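Local coordinates for protein Beta/alpha-amylase (Paenibacillus polymyxa, PDB 3VOC) that hydrolyses alpha-1,4-glucosidic linkages in starch-like polysaccharides, its catalytic beta-amylase domain removing successive maltose units from non-reducing chain ends, at residues S176-G181 and H284-N289; M326-T331 and P338-D343; Y59-A64 and E142-Y147. All blocks are in the same frame, centred on the assembly; numbering follows the deposited sequence.

Contact 1 (S176-G181 and H284-N289); sequences SYPGRG and HWQMNN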
loop_
_atom_site.group_PDB
_atom_site.type_symbol
_atom_site.label_atom_id
_atom_site.label_comp_id
_atom_site.label_asym_id
_atom_site.label_seq_id
_atom_site.Cartn_x
_atom_site.Cartn_y
_atom_site.Cartn_z
ATOM N N SER A 176 13.564 13.358 -4.478
ATOM C CA SER A 176 12.555 14.422 -4.507
ATOM C C SER A 176 11.710 14.279 -5.765
ATOM O O SER A 176 12.174 13.789 -6.798
ATOM C CB SER A 176 13.201 15.819 -4.432
ATOM O OG SER A 176 14.069 16.009 -5.525
ATOM N N TYR A 177 10.448 14.678 -5.672
ATOM C CA TYR A 177 9.536 14.578 -6.801
ATOM C C TYR A 177 10.109 15.446 -7.939
ATOM O O TYR A 177 10.657 16.513 -7.660
ATOM C CB TYR A 177 8.163 15.075 -6.358
ATOM C CG TYR A 177 7.064 14.913 -7.381
ATOM C CD1 TYR A 177 6.450 13.668 -7.582
ATOM C CD2 TYR A 177 6.617 16.010 -8.131
ATOM C CE1 TYR A 177 5.436 13.516 -8.515
ATOM C CE2 TYR A 177 5.582 15.875 -9.070
ATOM C CZ TYR A 177 5.000 14.617 -9.249
ATOM O OH TYR A 177 3.996 14.446 -10.166
ATOM N N PRO A 178 10.024 14.990 -9.206
ATOM C CA PRO A 178 9.414 13.761 -9.728
ATOM C C PRO A 178 10.425 12.639 -10.017
ATOM O O PRO A 178 10.306 11.962 -11.032
ATOM C CB PRO A 178 8.813 14.242 -11.048
ATOM C CG PRO A 178 9.889 15.246 -11.567
ATOM C CD PRO A 178 10.539 15.838 -10.306
ATOM N N GLY A 179 11.408 12.455 -9.140
ATOM C CA GLY A 179 12.419 11.402 -9.318
ATOM C C GLY A 179 11.741 10.045 -9.455
ATOM O O GLY A 179 10.738 9.764 -8.783
ATOM N N ARG A 180 12.255 9.200 -10.339
ATOM C CA ARG A 180 11.629 7.885 -10.522
ATOM C C ARG A 180 11.865 7.008 -9.301
ATOM O O ARG A 180 11.216 5.972 -9.141
ATOM C CB ARG A 180 12.136 7.171 -11.779
ATOM C CG ARG A 180 13.612 6.881 -11.757
ATOM C CD ARG A 180 14.005 5.528 -12.373
ATOM N NE ARG A 180 15.426 5.378 -12.064
ATOM C CZ ARG A 180 15.982 4.363 -11.416
ATOM N NH1 ARG A 180 15.272 3.289 -11.074
ATOM N NH2 ARG A 180 17.279 4.411 -11.145
ATOM N N GLY A 181 12.796 7.433 -8.449
ATOM C CA GLY A 181 13.219 6.614 -7.323
ATOM C C GLY A 181 14.269 5.619 -7.767
ATOM O O GLY A 181 14.952 5.826 -8.793
ATOM N N HIS A 284 2.312 7.657 -10.337
ATOM C CA HIS A 284 1.750 8.326 -11.502
ATOM C C HIS A 284 2.746 9.200 -12.275
ATOM O O HIS A 284 2.417 9.694 -13.352
ATOM C CB HIS A 284 0.531 9.180 -11.091
ATOM C CG HIS A 284 0.842 10.230 -10.062
ATOM N ND1 HIS A 284 1.420 11.443 -10.380
ATOM C CD2 HIS A 284 0.657 10.245 -8.720
ATOM C CE1 HIS A 284 1.589 12.153 -9.278
ATOM N NE2 HIS A 284 1.136 11.448 -8.255
ATOM N N TRP A 285 3.941 9.390 -11.732
ATOM C CA TRP A 285 4.918 10.278 -12.376
ATOM C C TRP A 285 5.973 9.495 -13.156
ATOM O O TRP A 285 6.199 8.312 -12.883
ATOM C CB TRP A 285 5.532 11.240 -11.356
ATOM C CG TRP A 285 6.268 10.625 -10.198
ATOM C CD1 TRP A 285 7.624 10.531 -10.053
ATOM C CD2 TRP A 285 5.700 10.093 -8.985
ATOM N NE1 TRP A 285 7.929 9.946 -8.843
ATOM C CE2 TRP A 285 6.770 9.676 -8.169
ATOM C CE3 TRP A 285 4.388 9.922 -8.518
ATOM C CZ2 TRP A 285 6.575 9.086 -6.909
ATOM C CZ3 TRP A 285 4.190 9.330 -7.254
ATOM C CH2 TRP A 285 5.283 8.919 -6.475
ATOM N N GLN A 286 6.590 10.144 -14.147
ATOM C CA GLN A 286 7.465 9.463 -15.129
ATOM C C GLN A 286 6.763 8.370 -15.946
ATOM O O GLN A 286 7.413 7.484 -16.514
ATOM C CB GLN A 286 8.743 8.918 -14.469
ATOM C CG GLN A 286 9.504 9.958 -13.644
ATOM C CD GLN A 286 9.862 11.213 -14.441
ATOM O OE1 GLN A 286 9.777 11.235 -15.669
ATOM N NE2 GLN A 286 10.241 12.271 -13.738
ATOM N N MET A 287 5.434 8.435 -16.024
ATOM C CA MET A 287 4.705 7.461 -16.813
ATOM C C MET A 287 5.074 7.564 -18.294
ATOM O O MET A 287 5.358 6.548 -18.927
ATOM C CB MET A 287 3.180 7.606 -16.622
ATOM C CG MET A 287 2.674 7.048 -15.277
ATOM S SD MET A 287 0.930 7.459 -15.032
ATOM C CE MET A 287 0.156 6.424 -16.288
ATOM N N ASN A 288 5.076 8.779 -18.842
ATOM C CA ASN A 288 5.336 8.959 -20.272
ATOM C C ASN A 288 6.660 9.668 -20.584
ATOM O O ASN A 288 6.804 10.262 -21.644
ATOM C CB ASN A 288 4.160 9.684 -20.965
ATOM C CG ASN A 288 3.925 11.058 -20.398
ATOM O OD1 ASN A 288 3.944 11.237 -19.182
ATOM N ND2 ASN A 288 3.692 12.044 -21.271
ATOM N N ASN A 289 7.619 9.590 -19.669
ATOM C CA ASN A 289 8.963 10.091 -19.915
ATOM C C ASN A 289 9.576 9.297 -21.074
ATOM O O ASN A 289 9.652 8.076 -21.017
ATOM C CB ASN A 289 9.818 9.953 -18.643
ATOM C CG ASN A 289 11.179 10.645 -18.756
ATOM O OD1 ASN A 289 11.577 11.404 -17.877
ATOM N ND2 ASN A 289 11.902 10.352 -19.810
#
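Two irregular loop segments run past each other, bringing the CA atoms of Pro178 and Trp285 to 6.3 Å, and 176-181 reverses direction through a type VI beta turn with a cis peptide before Pro178, closed by Gly179 N bonding to Ser176 O. The cis bond lets Pro178 CB sit over the centre of one face of the Tyr177 ring. With CG anti to its backbone N, Tyr177 swings its ring out to the other loop, where it sets its CE1 edge over one face of the five-membered ring of Trp285, edge-to-face, the planes inclined at 62°. Tyr177 CE1 lies 3.4 Å from Trp285 CG. The tyrosine hydroxyl continues past the indole, and Tyr177 OH meets the edge of the imidazole at His284 CE1, also at 3.4 Å. Trp285 has CG in the crowded position between backbone N and carbonyl carbon, which turns the indole N-H to the turn. Trp285 NE1 donates to Gly179 O at 2.8 Å; the acceptor lies in the indole plane, though the nitrogen stands above the carbonyl plane, and Trp175 NE1 grips the same oxygen. The carbonyl one residue earlier, Pro178 O, takes Gln286 NE2 at 2.7 Å in a nearly straight bond (174°), the glutamine bent at chi2 to bring it there. The same amide also bonds to Pro333 O, tying in a third loop. Arg180 turns its end away into salt bridges with Glu113 and Asp229. The imidazole of His284 has Trp285 CE3 over the centre of one face and is held through ND1 by Ser336 OG. These loops follow the fourth and fifth strands of a TIM barrel, and their aromatic cluster packs against His284, which by similarity binds substrate, consistent with a wall of the family 14 active-site pocket.

Contact 2 (M326-T331 and P338-D343); sequences MSDSGT and PSTLVD. With TRS (2-amino-2-hydroxymethyl-propane-1,3-diol), chain J.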
loop_
_atom_site.group_PDB
_atom_site.type_symbol
_atom_site.label_atom_id
_atom_site.label_comp_id
_atom_site.label_asym_id
_atom_site.label_seq_id
_atom_site.Cartn_x
_atom_site.Cartn_y
_atom_site.Cartn_z
ATOM N N MET A 326 -6.975 13.170 -8.964
ATOM C CA MET A 326 -5.999 13.876 -9.811
ATOM C C MET A 326 -6.319 13.823 -11.300
ATOM O O MET A 326 -6.930 12.868 -11.779
ATOM C CB MET A 326 -4.606 13.295 -9.618
ATOM C CG MET A 326 -3.949 13.679 -8.335
ATOM S SD MET A 326 -2.271 13.031 -8.316
ATOM C CE MET A 326 -1.906 13.415 -6.593
ATOM N N SER A 327 -5.878 14.848 -12.025
ATOM C CA SER A 327 -6.066 14.915 -13.478
ATOM C C SER A 327 -4.776 14.581 -14.206
ATOM O O SER A 327 -3.687 14.700 -13.643
ATOM C CB SER A 327 -6.543 16.311 -13.899
ATOM O OG SER A 327 -7.779 16.637 -13.302
ATOM N N ASP A 328 -4.906 14.157 -15.460
ATOM C CA ASP A 328 -3.754 13.925 -16.327
ATOM C C ASP A 328 -3.049 15.217 -16.679
ATOM O O ASP A 328 -3.690 16.240 -16.927
ATOM C CB ASP A 328 -4.197 13.241 -17.619
ATOM C CG ASP A 328 -4.322 11.740 -17.468
ATOM O OD1 ASP A 328 -3.842 11.197 -16.454
ATOM O OD2 ASP A 328 -4.892 11.105 -18.369
ATOM N N SER A 329 -1.727 15.165 -16.702
ATOM C CA SER A 329 -0.947 16.281 -17.198
ATOM C C SER A 329 -0.056 15.783 -18.321
ATOM O O SER A 329 -0.254 16.151 -19.491
ATOM C CB SER A 329 -0.125 16.940 -16.089
ATOM O OG SER A 329 0.834 17.815 -16.670
ATOM N N GLY A 330 0.906 14.927 -17.985
ATOM C CA GLY A 330 1.764 14.329 -19.015
ATOM C C GLY A 330 2.897 15.226 -19.504
ATOM O O GLY A 330 3.739 14.790 -20.274
ATOM N N THR A 331 2.922 16.468 -19.035
ATOM C CA THR A 331 3.956 17.435 -19.409
ATOM C C THR A 331 5.273 17.141 -18.683
ATOM O O THR A 331 5.281 16.671 -17.527
ATOM C CB THR A 331 3.524 18.872 -19.036
ATOM O OG1 THR A 331 3.311 18.935 -17.619
ATOM C CG2 THR A 331 2.222 19.267 -19.759
ATOM N N PRO A 338 -1.966 10.529 -13.719
ATOM C CA PRO A 338 -2.680 9.753 -12.697
ATOM C C PRO A 338 -4.079 9.352 -13.098
ATOM O O PRO A 338 -4.545 8.308 -12.673
ATOM C CB PRO A 338 -2.728 10.703 -11.480
ATOM C CG PRO A 338 -2.535 12.078 -12.061
ATOM C CD PRO A 338 -1.618 11.882 -13.242
ATOM N N SER A 339 -4.761 10.168 -13.904
ATOM C CA SER A 339 -6.133 9.840 -14.285
ATOM C C SER A 339 -6.160 8.637 -15.237
ATOM O O SER A 339 -6.987 7.733 -15.091
ATOM C CB SER A 339 -6.824 11.064 -14.906
ATOM O OG SER A 339 -8.157 10.752 -15.235
ATOM N N THR A 340 -5.248 8.629 -16.212
ATOM C CA THR A 340 -5.014 7.457 -17.070
ATOM C C THR A 340 -4.609 6.225 -16.254
ATOM O O THR A 340 -5.047 5.119 -16.533
ATOM C CB THR A 340 -3.928 7.781 -18.128
ATOM O OG1 THR A 340 -4.468 8.700 -19.096
ATOM C CG2 THR A 340 -3.407 6.515 -18.844
ATOM N N LEU A 341 -3.756 6.413 -15.252
ATOM C CA LEU A 341 -3.323 5.297 -14.392
ATOM C C LEU A 341 -4.513 4.675 -13.653
ATOM O O LEU A 341 -4.679 3.441 -13.649
ATOM C CB LEU A 341 -2.236 5.757 -13.409
ATOM C CG LEU A 341 -1.693 4.757 -12.387
ATOM C CD1 LEU A 341 -1.066 3.548 -13.081
ATOM C CD2 LEU A 341 -0.674 5.475 -11.483
ATOM N N VAL A 342 -5.347 5.530 -13.065
ATOM C CA VAL A 342 -6.580 5.064 -12.423
ATOM C C VAL A 342 -7.438 4.269 -13.412
ATOM O O VAL A 342 -7.925 3.191 -13.077
ATOM C CB VAL A 342 -7.418 6.231 -11.832
ATOM C CG1 VAL A 342 -8.792 5.709 -11.361
ATOM C CG2 VAL A 342 -6.657 6.927 -10.667
ATOM N N ASP A 343 -7.626 4.808 -14.624
ATOM C CA ASP A 343 -8.405 4.097 -15.656
ATOM C C ASP A 343 -7.796 2.730 -15.968
ATOM O O ASP A 343 -8.511 1.738 -16.020
ATOM C CB ASP A 343 -8.520 4.900 -16.951
ATOM C CG ASP A 343 -9.336 6.172 -16.792
ATOM O OD1 ASP A 343 -9.920 6.394 -15.709
ATOM O OD2 ASP A 343 -9.378 6.963 -17.766
HETATM C C TRS J . -8.763 10.910 -19.656
HETATM C C1 TRS J . -8.295 9.981 -18.521
HETATM C C2 TRS J . -7.602 11.184 -20.614
HETATM C C3 TRS J . -9.956 10.363 -20.431
HETATM N N TRS J . -9.229 12.171 -19.072
HETATM O O1 TRS J . -9.399 9.491 -17.778
HETATM O O2 TRS J . -6.711 12.113 -20.028
HETATM O O3 TRS J . -9.592 9.134 -21.014
HETATM O O HOH W 1 -7.731 13.830 -16.579
#
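From the loop before it, Asp328 takes up N-H groups at the N-terminus of helix 338-352, both carboxylate oxygens gripped by the first turn. Asp328 OD1 takes the backbone N-H of Thr340 at 2.9 Å in an almost straight bond (170°) on its syn lone pair, plus a weak one from Ser339 N. Asp328 OD2, also through its syn lone pair, accepts from Thr340 OG1 at only 2.5 Å. Amide groups at a helix start would probably favour the charged form of this acid. A Tris molecule, probably from the crystallisation liquor, adds a second donor: its O2 bonds to Asp328 OD2, while its O1 reaches Asp343 OD2 one turn along the helix. The Pro338 ring wedges against the other segment, its CG 3.4 Å from Met326 CB, tighter than usual carbon contact, and 3.3 Å from Ser327 O. Ser339 OG, anti to its own N, bonds to Lys375. The loop thus folds back onto the helix it leads into, within the crossover from strand 318-321 to strand 356-359; Leu341 and Val342 touch Phe321 of the former, and Ser339 and Val342 pack on helix 367-378.

Contact 3 (Y59-A64 and E142-Y147); sequences YYKTYA and ENFAGY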
loop_
_atom_site.group_PDB
_atom_site.type_symbol
_atom_site.label_atom_id
_atom_site.label_comp_id
_atom_site.label_asym_id
_atom_site.label_seq_id
_atom_site.Cartn_x
_atom_site.Cartn_y
_atom_site.Cartn_z
ATOM N N TYR A 59 -5.299 1.266 23.401
ATOM C CA TYR A 59 -5.589 2.483 22.635
ATOM C C TYR A 59 -6.570 2.236 21.471
ATOM O O TYR A 59 -7.475 3.040 21.225
ATOM C CB TYR A 59 -4.295 3.126 22.144
ATOM C CG TYR A 59 -4.496 4.221 21.114
ATOM C CD1 TYR A 59 -4.851 5.510 21.501
ATOM C CD2 TYR A 59 -4.297 3.968 19.749
ATOM C CE1 TYR A 59 -5.027 6.528 20.554
ATOM C CE2 TYR A 59 -4.451 4.981 18.798
ATOM C CZ TYR A 59 -4.816 6.256 19.209
ATOM O OH TYR A 59 -4.980 7.259 18.274
ATOM N N TYR A 60 -6.396 1.136 20.750
ATOM C CA TYR A 60 -7.288 0.861 19.630
ATOM C C TYR A 60 -8.660 0.363 20.048
ATOM O O TYR A 60 -9.630 0.558 19.329
ATOM C CB TYR A 60 -6.631 -0.053 18.592
ATOM C CG TYR A 60 -5.599 0.698 17.802
ATOM C CD1 TYR A 60 -5.989 1.695 16.902
ATOM C CD2 TYR A 60 -4.218 0.448 17.975
ATOM C CE1 TYR A 60 -5.042 2.414 16.178
ATOM C CE2 TYR A 60 -3.249 1.166 17.232
ATOM C CZ TYR A 60 -3.679 2.145 16.344
ATOM O OH TYR A 60 -2.779 2.879 15.602
ATOM N N LYS A 61 -8.753 -0.255 21.219
ATOM C CA LYS A 61 -10.066 -0.594 21.769
ATOM C C LYS A 61 -10.800 0.707 22.123
ATOM O O LYS A 61 -11.976 0.867 21.808
ATOM C CB LYS A 61 -9.939 -1.533 22.972
ATOM C CG LYS A 61 -9.750 -2.998 22.581
ATOM C CD LYS A 61 -9.266 -3.840 23.749
ATOM C CE LYS A 61 -9.208 -5.341 23.369
ATOM N NZ LYS A 61 -8.268 -6.118 24.277
ATOM N N THR A 62 -10.087 1.660 22.720
ATOM C CA THR A 62 -10.668 2.984 22.986
ATOM C C THR A 62 -11.120 3.679 21.696
ATOM O O THR A 62 -12.220 4.248 21.627
ATOM C CB THR A 62 -9.676 3.884 23.742
ATOM O OG1 THR A 62 -9.266 3.225 24.949
ATOM C CG2 THR A 62 -10.317 5.225 24.094
ATOM N N TYR A 63 -10.235 3.670 20.701
ATOM C CA TYR A 63 -10.523 4.244 19.397
ATOM C C TYR A 63 -11.772 3.591 18.810
ATOM O O TYR A 63 -12.726 4.286 18.436
ATOM C CB TYR A 63 -9.311 4.009 18.502
ATOM C CG TYR A 63 -9.261 4.768 17.203
ATOM C CD1 TYR A 63 -8.154 5.559 16.896
ATOM C CD2 TYR A 63 -10.295 4.671 16.253
ATOM C CE1 TYR A 63 -8.071 6.243 15.678
ATOM C CE2 TYR A 63 -10.222 5.365 15.028
ATOM C CZ TYR A 63 -9.101 6.137 14.749
ATOM O OH TYR A 63 -8.988 6.810 13.538
ATOM N N ALA A 64 -11.780 2.259 18.763
ATOM C CA ALA A 64 -12.914 1.529 18.215
ATOM C C ALA A 64 -14.199 1.804 18.991
ATOM O O ALA A 64 -15.272 1.947 18.389
ATOM C CB ALA A 64 -12.628 0.015 18.134
ATOM N N GLU A 142 -8.297 -12.169 17.938
ATOM C CA GLU A 142 -8.616 -12.545 19.312
ATOM C C GLU A 142 -9.086 -11.347 20.151
ATOM O O GLU A 142 -10.055 -11.441 20.912
ATOM C CB GLU A 142 -7.383 -13.202 19.948
ATOM C CG GLU A 142 -7.620 -13.839 21.301
ATOM C CD GLU A 142 -6.517 -14.826 21.660
ATOM O OE1 GLU A 142 -5.393 -14.372 21.989
ATOM O OE2 GLU A 142 -6.776 -16.056 21.597
ATOM N N ASN A 143 -8.431 -10.206 19.988
ATOM C CA ASN A 143 -8.776 -9.032 20.788
ATOM C C ASN A 143 -9.992 -8.247 20.312
ATOM O O ASN A 143 -10.646 -7.552 21.107
ATOM C CB ASN A 143 -7.574 -8.108 20.922
ATOM C CG ASN A 143 -6.592 -8.608 21.956
ATOM O OD1 ASN A 143 -6.653 -8.208 23.111
ATOM N ND2 ASN A 143 -5.707 -9.507 21.553
ATOM N N PHE A 144 -10.289 -8.362 19.021
ATOM C CA PHE A 144 -11.360 -7.587 18.422
ATOM C C PHE A 144 -12.563 -8.384 17.940
ATOM O O PHE A 144 -13.479 -7.812 17.335
ATOM C CB PHE A 144 -10.793 -6.673 17.337
ATOM C CG PHE A 144 -10.002 -5.528 17.902
ATOM C CD1 PHE A 144 -10.595 -4.288 18.109
ATOM C CD2 PHE A 144 -8.666 -5.706 18.284
ATOM C CE1 PHE A 144 -9.864 -3.232 18.652
ATOM C CE2 PHE A 144 -7.933 -4.645 18.831
ATOM C CZ PHE A 144 -8.531 -3.421 19.015
ATOM N N ALA A 145 -12.567 -9.685 18.224
ATOM C CA ALA A 145 -13.696 -10.573 17.920
ATOM C C ALA A 145 -15.019 -10.019 18.465
ATOM O O ALA A 145 -16.050 -10.101 17.796
ATOM C CB ALA A 145 -13.427 -11.991 18.474
ATOM N N GLY A 146 -14.985 -9.430 19.664
ATOM C CA GLY A 146 -16.191 -8.817 20.262
ATOM C C GLY A 146 -16.677 -7.546 19.558
ATOM O O GLY A 146 -17.731 -7.009 19.885
ATOM N N TYR A 147 -15.898 -7.062 18.592
ATOM C CA TYR A 147 -16.253 -5.877 17.807
ATOM C C TYR A 147 -16.714 -6.262 16.401
ATOM O O TYR A 147 -16.768 -5.415 15.492
ATOM C CB TYR A 147 -15.033 -4.962 17.666
ATOM C CG TYR A 147 -14.646 -4.237 18.927
ATOM C CD1 TYR A 147 -15.098 -2.944 19.167
ATOM C CD2 TYR A 147 -13.827 -4.841 19.884
ATOM C CE1 TYR A 147 -14.752 -2.264 20.321
ATOM C CE2 TYR A 147 -13.471 -4.165 21.052
ATOM C CZ TYR A 147 -13.931 -2.871 21.255
ATOM O OH TYR A 147 -13.603 -2.180 22.408
HETATM O O HOH W 2 -10.297 -8.540 24.319
#
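Lys61 stretches its extended aliphatic chain obliquely past the Phe144 ring, CG lying 3.8 Å from Phe144 CZ. The pair joins two neighbouring outer helices of the TIM barrel: helix 58-69, which follows strand 37-43, and the end of helix 127-144, which precedes barrel strand 153-156 after a long excursion from strand 73-79. Phe144 presents an edge to the first helix, with Tyr60 O near its ring plane and Tyr60 CB 3.9 Å from Phe144 CZ. Its ring is stacked with Phe140 of its own helix. Tyr60 itself points its ring inward, onto strand 37-43, where its hydroxyl bonds to Trp43 N. Three residues beyond Phe144, where the chain tightens into a 3-10 turn, Tyr147 comes alongside with the same first torsion, CG beside the backbone N. Ala64 CB rests 3.8 Å from Tyr147 CE1; the small methyl lets the ring come close to the helix, and the hydroxyl lies beside Lys61 CB and bonds to Asn65 OD1. At the outer side of the pair the ammonium group shares a water with Asn143 O, weakly bound there, and Lys61 NZ donates to Asn143 OD1 at 2.9 Å, in the carbonyl plane on a lone pair.

Overall arrangement
All three contacts belong to one TIM barrel, and each is partly buried, well out from its centre. Contacts 1 and 2 are neighbours, their centres 13 Å apart: His284 CB packs on Pro338 CB, and Asn288 ND2 probably bonds to Gly330 O, so the loop after the fifth strand leans on both the loop after the sixth and the start of helix 338-352, beside the probable substrate site. Contact 3 lies on the opposite side of the chain's centre, its centre about 40 Å from that of contact 1. Loop against loop, contact 1 relies on backbone carbonyls taking side-chain N-H groups and on aromatic rings; contact 2 sets a carboxylate against a helix start; contact 3, helix against helix, is mainly apolar with one lysine bond on its outer side.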